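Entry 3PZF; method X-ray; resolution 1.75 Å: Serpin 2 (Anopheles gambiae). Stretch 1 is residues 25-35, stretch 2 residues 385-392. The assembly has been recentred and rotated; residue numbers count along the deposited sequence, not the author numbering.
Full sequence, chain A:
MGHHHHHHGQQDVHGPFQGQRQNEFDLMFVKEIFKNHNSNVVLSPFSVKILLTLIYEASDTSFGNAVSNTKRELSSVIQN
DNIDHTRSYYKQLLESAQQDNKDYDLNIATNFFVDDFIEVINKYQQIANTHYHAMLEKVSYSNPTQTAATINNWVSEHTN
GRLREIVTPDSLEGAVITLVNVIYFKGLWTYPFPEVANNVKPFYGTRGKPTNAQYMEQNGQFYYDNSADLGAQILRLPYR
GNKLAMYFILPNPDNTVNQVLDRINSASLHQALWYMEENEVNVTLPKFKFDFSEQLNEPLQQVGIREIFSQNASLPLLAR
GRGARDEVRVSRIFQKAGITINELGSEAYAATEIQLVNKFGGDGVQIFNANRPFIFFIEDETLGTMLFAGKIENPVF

Stretch 1 (25-35) FDLMFVKEIFK
Stretch 2 385-392: TMLFAGKI

Residues 25-35 of serpin 2 form a helix that begins earlier in the chain, with phi/psi near -62/-43 and i to i+4 hydrogen bonds running from Phe29 N to Phe25 O (2.9 Å) through Lys35 N to Lys31 O (3.0 Å). It lies across a strand, 386-392, more than 350 residues away in sequence. The two axes approach to 9.4 Å and run in broadly the same N-to-C direction, 31° apart (signed crossing angle -31°). The register is set by CA-CA distances of 7.3 Å for Asp26-Met386, 7.1 Å for Val30-Ala389 and 7.6 Å for Phe34-Lys391, so one step of four along the helix matches two or three residues of strand. Asp26, Val30 and Phe34 point toward the strand, and 369 Å² is buried in all.

Thr385 points away and makes no contact. Met386 (phi/psi -92/88) points toward the helix in an extended t, t, t conformation. Its CB lies 3.8 Å from Asp26 OD2, and its CE reaches Leu27 CD2 at 3.9 Å, an apolar contact; Leu27 (m, t) leaves its helix sideways, but its end comes nearer. Asp26 (chi1 m, chi2 62°) meets the strand's backbone through one water, which donates to Asp26 OD2 (2.6 Å) and accepts from Met386 N (2.9 Å), so a carboxylate and an amide too far apart to bond directly are both satisfied.

Leu387 (-78/-38, a local departure from extended geometry) points away, and Phe388 (-130/146) is out of reach. Ala389 (-143/144) turns its methyl toward the helix, where CB packs 3.6 Å from CG2 of Val30 (chi1 157°, t); the small side chain accompanies the closest CA pair of the register. Gly390 is nearly fully extended (-168/179). Phe34 (chi1 m, chi2 6°) brings CZ to 3.2 Å from Gly390 C and 4.1 Å from Ala389 C, the latter at the ring edge.

Lys391 (-143/155; p, t, t, t) points toward the helix and lays its aliphatic chain over one face of the Phe34 ring: CG stands 4.0 Å from the ring centroid, 3° off the normal, a CH-pi contact, and CB is 3.9 Å from Phe34 CE2. The straight chain beyond chi1 carries the ammonium past the ring to the backbone, where Lys391 NZ donates a 3.1 Å hydrogen bond to Phe34 O. One side chain thus pairs its methylenes with the ring and its charge with a carbonyl. Ile392 (-111/118) is out of reach.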

ATOM      1  N   PHE A  25      -9.066   9.108  -1.464  1.00 22.62           N
ATOM      2  CA  PHE A  25      -7.678   9.471  -1.735  1.00 22.98           C
ATOM      3  C   PHE A  25      -6.910   8.232  -2.214  1.00 23.24           C
ATOM      4  O   PHE A  25      -6.168   8.295  -3.185  1.00 27.14           O
ATOM      5  CB  PHE A  25      -6.976  10.028  -0.498  1.00 24.17           C
ATOM      6  CG  PHE A  25      -5.497  10.198  -0.708  1.00 24.80           C
ATOM      7  CD1 PHE A  25      -5.006  11.305  -1.378  1.00 32.26           C
ATOM      8  CD2 PHE A  25      -4.620   9.187  -0.363  1.00 24.49           C
ATOM      9  CE1 PHE A  25      -3.647  11.437  -1.625  1.00 27.28           C
ATOM     10  CE2 PHE A  25      -3.268   9.300  -0.615  1.00 31.10           C
ATOM     11  CZ  PHE A  25      -2.777  10.431  -1.250  1.00 30.17           C
ATOM     12  N   ASP A  26      -7.106   7.105  -1.533  1.00 21.03           N
ATOM     13  CA  ASP A  26      -6.383   5.860  -1.885  1.00 19.91           C
ATOM     14  C   ASP A  26      -6.528   5.538  -3.365  1.00 19.02           C
ATOM     15  O   ASP A  26      -5.523   5.331  -4.066  1.00 21.45           O
ATOM     16  CB  ASP A  26      -6.915   4.678  -1.065  1.00 19.85           C
ATOM     17  CG  ASP A  26      -6.886   4.957   0.438  1.00 20.84           C
ATOM     18  OD1 ASP A  26      -7.574   5.902   0.868  1.00 22.63           O
ATOM     19  OD2 ASP A  26      -6.223   4.206   1.177  1.00 24.49           O
ATOM     20  N   LEU A  27      -7.776   5.483  -3.839  1.00 18.69           N
ATOM     21  CA  LEU A  27      -8.054   5.138  -5.223  1.00 24.30           C
ATOM     22  C   LEU A  27      -7.493   6.167  -6.200  1.00 28.31           C
ATOM     23  O   LEU A  27      -6.939   5.793  -7.220  1.00 25.83           O
ATOM     24  CB  LEU A  27      -9.555   4.944  -5.433  1.00 23.70           C
ATOM     25  CG  LEU A  27     -10.112   3.766  -4.627  1.00 23.44           C
ATOM     26  CD1 LEU A  27     -11.623   3.596  -4.780  1.00 23.32           C
ATOM     27  CD2 LEU A  27      -9.394   2.488  -5.055  1.00 23.55           C
ATOM     28  N   MET A  28      -7.633   7.451  -5.884  1.00 27.21           N
ATOM     29  CA  MET A  28      -7.026   8.506  -6.705  1.00 27.34           C
ATOM     30  C   MET A  28      -5.509   8.331  -6.837  1.00 26.60           C
ATOM     31  O   MET A  28      -4.947   8.395  -7.932  1.00 26.12           O
ATOM     32  CB  MET A  28      -7.366   9.891  -6.112  1.00 31.70           C
ATOM     33  CG  MET A  28      -6.739  11.069  -6.848  1.00 48.94           C
ATOM     34  SD  MET A  28      -7.035  12.676  -6.029  1.00 49.33           S
ATOM     35  CE  MET A  28      -6.321  12.399  -4.412  1.00 51.37           C
ATOM     36  N   PHE A  29      -4.829   8.065  -5.729  1.00 25.09           N
ATOM     37  CA  PHE A  29      -3.378   7.990  -5.755  1.00 23.74           C
ATOM     38  C   PHE A  29      -2.904   6.694  -6.451  1.00 20.24           C
ATOM     39  O   PHE A  29      -1.916   6.681  -7.174  1.00 23.36           O
ATOM     40  CB  PHE A  29      -2.839   8.015  -4.323  1.00 23.71           C
ATOM     41  CG  PHE A  29      -1.355   8.178  -4.235  1.00 26.27           C
ATOM     42  CD1 PHE A  29      -0.765   9.404  -4.522  1.00 24.52           C
ATOM     43  CD2 PHE A  29      -0.547   7.116  -3.842  1.00 23.86           C
ATOM     44  CE1 PHE A  29       0.620   9.559  -4.432  1.00 24.14           C
ATOM     45  CE2 PHE A  29       0.829   7.268  -3.735  1.00 23.09           C
ATOM     46  CZ  PHE A  29       1.409   8.490  -4.036  1.00 27.74           C
ATOM     47  N   VAL A  30      -3.600   5.608  -6.188  1.00 20.73           N
ATOM     48  CA  VAL A  30      -3.295   4.333  -6.850  1.00 22.78           C
ATOM     49  C   VAL A  30      -3.388   4.518  -8.357  1.00 27.89           C
ATOM     50  O   VAL A  30      -2.506   4.098  -9.104  1.00 23.00           O
ATOM     51  CB  VAL A  30      -4.253   3.231  -6.391  1.00 21.91           C
ATOM     52  CG1 VAL A  30      -4.334   2.118  -7.440  1.00 27.92           C
ATOM     53  CG2 VAL A  30      -3.775   2.659  -5.039  1.00 23.57           C
ATOM     54  N   LYS A  31      -4.438   5.184  -8.814  1.00 23.96           N
ATOM     55  CA  LYS A  31      -4.628   5.336 -10.262  1.00 30.13           C
ATOM     56  C   LYS A  31      -3.495   6.143 -10.885  1.00 28.10           C
ATOM     57  O   LYS A  31      -3.044   5.842 -11.995  1.00 33.26           O
ATOM     58  CB  LYS A  31      -5.953   6.022 -10.573  1.00 33.43           C
ATOM     59  CG  LYS A  31      -7.173   5.172 -10.317  1.00 31.98           C
ATOM     60  CD  LYS A  31      -8.327   5.732 -11.121  1.00 43.26           C
ATOM     61  CE  LYS A  31      -9.591   5.830 -10.334  1.00 51.34           C
ATOM     62  NZ  LYS A  31     -10.666   6.380 -11.222  1.00 48.07           N
ATOM     63  N   GLU A  32      -3.027   7.160 -10.166  1.00 24.08           N
ATOM     64  CA  GLU A  32      -1.915   7.991 -10.626  1.00 24.29           C
ATOM     65  C   GLU A  32      -0.635   7.177 -10.771  1.00 28.66           C
ATOM     66  O   GLU A  32       0.103   7.326 -11.738  1.00 33.16           O
ATOM     67  CB  GLU A  32      -1.682   9.146  -9.639  1.00 26.42           C
ATOM     68  CG  GLU A  32      -0.457  10.021  -9.931  1.00 34.18           C
ATOM     69  CD  GLU A  32      -0.562  10.791 -11.246  1.00 40.24           C
ATOM     70  OE1 GLU A  32      -1.691  11.096 -11.673  1.00 36.73           O
ATOM     71  OE2 GLU A  32       0.488  11.077 -11.859  1.00 38.89           O
ATOM     72  N   ILE A  33      -0.345   6.336  -9.792  1.00 22.33           N
ATOM     73  CA  ILE A  33       0.853   5.517  -9.860  1.00 23.99           C
ATOM     74  C   ILE A  33       0.721   4.522 -11.014  1.00 25.21           C
ATOM     75  O   ILE A  33       1.618   4.408 -11.831  1.00 28.54           O
ATOM     76  CB  ILE A  33       1.102   4.754  -8.538  1.00 23.56           C
ATOM     77  CG1 ILE A  33       1.201   5.718  -7.328  1.00 25.01           C
ATOM     78  CG2 ILE A  33       2.372   3.983  -8.629  1.00 21.54           C
ATOM     79  CD1 ILE A  33       2.211   6.793  -7.504  1.00 28.08           C
ATOM     80  N   PHE A  34      -0.397   3.806 -11.088  1.00 23.11           N
ATOM     81  CA  PHE A  34      -0.536   2.735 -12.087  1.00 23.71           C
ATOM     82  C   PHE A  34      -0.414   3.271 -13.519  1.00 29.79           C
ATOM     83  O   PHE A  34       0.216   2.646 -14.381  1.00 31.03           O
ATOM     84  CB  PHE A  34      -1.889   2.015 -11.943  1.00 23.84           C
ATOM     85  CG  PHE A  34      -1.999   1.097 -10.738  1.00 20.59           C
ATOM     86  CD1 PHE A  34      -1.002   1.015  -9.772  1.00 24.39           C
ATOM     87  CD2 PHE A  34      -3.136   0.303 -10.592  1.00 20.75           C
ATOM     88  CE1 PHE A  34      -1.145   0.167  -8.656  1.00 24.92           C
ATOM     89  CE2 PHE A  34      -3.284  -0.537  -9.483  1.00 25.09           C
ATOM     90  CZ  PHE A  34      -2.302  -0.613  -8.522  1.00 25.44           C
ATOM     91  N   LYS A  35      -1.021   4.428 -13.771  1.00 29.29           N
ATOM     92  CA  LYS A  35      -1.033   5.030 -15.112  1.00 36.81           C
ATOM     93  C   LYS A  35       0.360   5.429 -15.576  1.00 41.06           C
ATOM     94  O   LYS A  35       0.589   5.621 -16.772  1.00 38.09           O
ATOM     95  CB  LYS A  35      -1.932   6.271 -15.131  1.00 44.87           C
ATOM     96  CG  LYS A  35      -3.429   5.965 -15.213  1.00 50.71           C
ATOM     97  N   THR A 385      -9.631  -0.632   5.584  1.00 21.96           N
ATOM     98  CA  THR A 385      -8.333  -0.041   5.289  1.00 20.23           C
ATOM     99  C   THR A 385      -7.681  -0.690   4.071  1.00 19.74           C
ATOM    100  O   THR A 385      -7.585  -1.919   4.012  1.00 19.89           O
ATOM    101  CB  THR A 385      -7.403  -0.241   6.497  1.00 21.20           C
ATOM    102  OG1 THR A 385      -8.139   0.008   7.711  1.00 20.46           O
ATOM    103  CG2 THR A 385      -6.167   0.716   6.421  1.00 19.81           C
ATOM    104  N   MET A 386      -7.221   0.131   3.120  1.00 17.51           N
ATOM    105  CA  MET A 386      -6.551  -0.378   1.921  1.00 19.15           C
ATOM    106  C   MET A 386      -5.038  -0.438   2.177  1.00 19.27           C
ATOM    107  O   MET A 386      -4.314   0.527   1.925  1.00 18.72           O
ATOM    108  CB  MET A 386      -6.869   0.505   0.707  1.00 19.49           C
ATOM    109  CG  MET A 386      -6.748  -0.217  -0.667  1.00 19.34           C
ATOM    110  SD  MET A 386      -6.953   0.921  -2.053  1.00 20.57           S
ATOM    111  CE  MET A 386      -7.224  -0.269  -3.379  1.00 23.60           C
ATOM    112  N   LEU A 387      -4.586  -1.565   2.728  1.00 16.09           N
ATOM    113  CA  LEU A 387      -3.225  -1.698   3.220  1.00 15.91           C
ATOM    114  C   LEU A 387      -2.204  -1.916   2.101  1.00 19.33           C
ATOM    115  O   LEU A 387      -1.080  -1.419   2.177  1.00 19.40           O
ATOM    116  CB  LEU A 387      -3.158  -2.840   4.232  1.00 17.47           C
ATOM    117  CG  LEU A 387      -3.990  -2.548   5.495  1.00 22.18           C
ATOM    118  CD1 LEU A 387      -4.173  -3.850   6.265  1.00 23.32           C
ATOM    119  CD2 LEU A 387      -3.220  -1.493   6.317  1.00 22.87           C
ATOM    120  N   PHE A 388      -2.590  -2.691   1.085  1.00 16.67           N
ATOM    121  CA  PHE A 388      -1.759  -2.878  -0.133  1.00 22.05           C
ATOM    122  C   PHE A 388      -2.632  -2.646  -1.345  1.00 17.24           C
ATOM    123  O   PHE A 388      -3.823  -2.991  -1.309  1.00 17.86           O
ATOM    124  CB  PHE A 388      -1.224  -4.311  -0.259  1.00 20.20           C
ATOM    125  CG  PHE A 388      -0.092  -4.636   0.677  1.00 17.19           C
ATOM    126  CD1 PHE A 388       1.225  -4.709   0.200  1.00 23.53           C
ATOM    127  CD2 PHE A 388      -0.342  -4.928   2.017  1.00 17.39           C
ATOM    128  CE1 PHE A 388       2.259  -5.045   1.052  1.00 20.46           C
ATOM    129  CE2 PHE A 388       0.706  -5.261   2.876  1.00 20.34           C
ATOM    130  CZ  PHE A 388       2.008  -5.309   2.390  1.00 20.55           C
ATOM    131  N   ALA A 389      -2.062  -2.100  -2.411  1.00 16.18           N
ATOM    132  CA  ALA A 389      -2.753  -2.041  -3.714  1.00 17.30           C
ATOM    133  C   ALA A 389      -1.704  -2.272  -4.782  1.00 19.46           C
ATOM    134  O   ALA A 389      -0.565  -1.827  -4.642  1.00 17.03           O
ATOM    135  CB  ALA A 389      -3.400  -0.696  -3.932  1.00 18.46           C
ATOM    136  N   GLY A 390      -2.052  -2.955  -5.865  1.00 17.73           N
ATOM    137  CA  GLY A 390      -1.017  -3.178  -6.875  1.00 15.54           C
ATOM    138  C   GLY A 390      -1.627  -3.701  -8.145  1.00 14.39           C
ATOM    139  O   GLY A 390      -2.858  -3.914  -8.238  1.00 17.59           O
ATOM    140  N   LYS A 391      -0.772  -3.917  -9.143  1.00 17.93           N
ATOM    141  CA  LYS A 391      -1.243  -4.581 -10.341  1.00 18.48           C
ATOM    142  C   LYS A 391      -0.149  -5.476 -10.853  1.00 21.06           C
ATOM    143  O   LYS A 391       1.026  -5.286 -10.561  1.00 20.22           O
ATOM    144  CB  LYS A 391      -1.642  -3.562 -11.402  1.00 19.79           C
ATOM    145  CG  LYS A 391      -0.503  -2.650 -11.805  1.00 24.36           C
ATOM    146  CD  LYS A 391      -0.836  -1.883 -13.062  1.00 25.17           C
ATOM    147  CE  LYS A 391       0.382  -1.051 -13.489  1.00 29.87           C
ATOM    148  NZ  LYS A 391       0.213  -0.424 -14.814  1.00 27.19           N
ATOM    149  N   ILE A 392      -0.568  -6.494 -11.587  1.00 17.88           N
ATOM    150  CA  ILE A 392       0.363  -7.433 -12.198  1.00 18.80           C
ATOM    151  C   ILE A 392       0.308  -7.204 -13.691  1.00 25.62           C
ATOM    152  O   ILE A 392      -0.737  -7.349 -14.297  1.00 21.31           O
ATOM    153  CB  ILE A 392      -0.070  -8.867 -11.873  1.00 16.84           C
ATOM    154  CG1 ILE A 392       0.069  -9.124 -10.370  1.00 22.24           C
ATOM    155  CG2 ILE A 392       0.743  -9.905 -12.667  1.00 20.51           C
ATOM    156  CD1 ILE A 392       1.501  -8.863  -9.823  1.00 26.28           C
TER
HETATM  157  O   HOH W   1      -7.316   3.055   3.266  1.00 31.45           O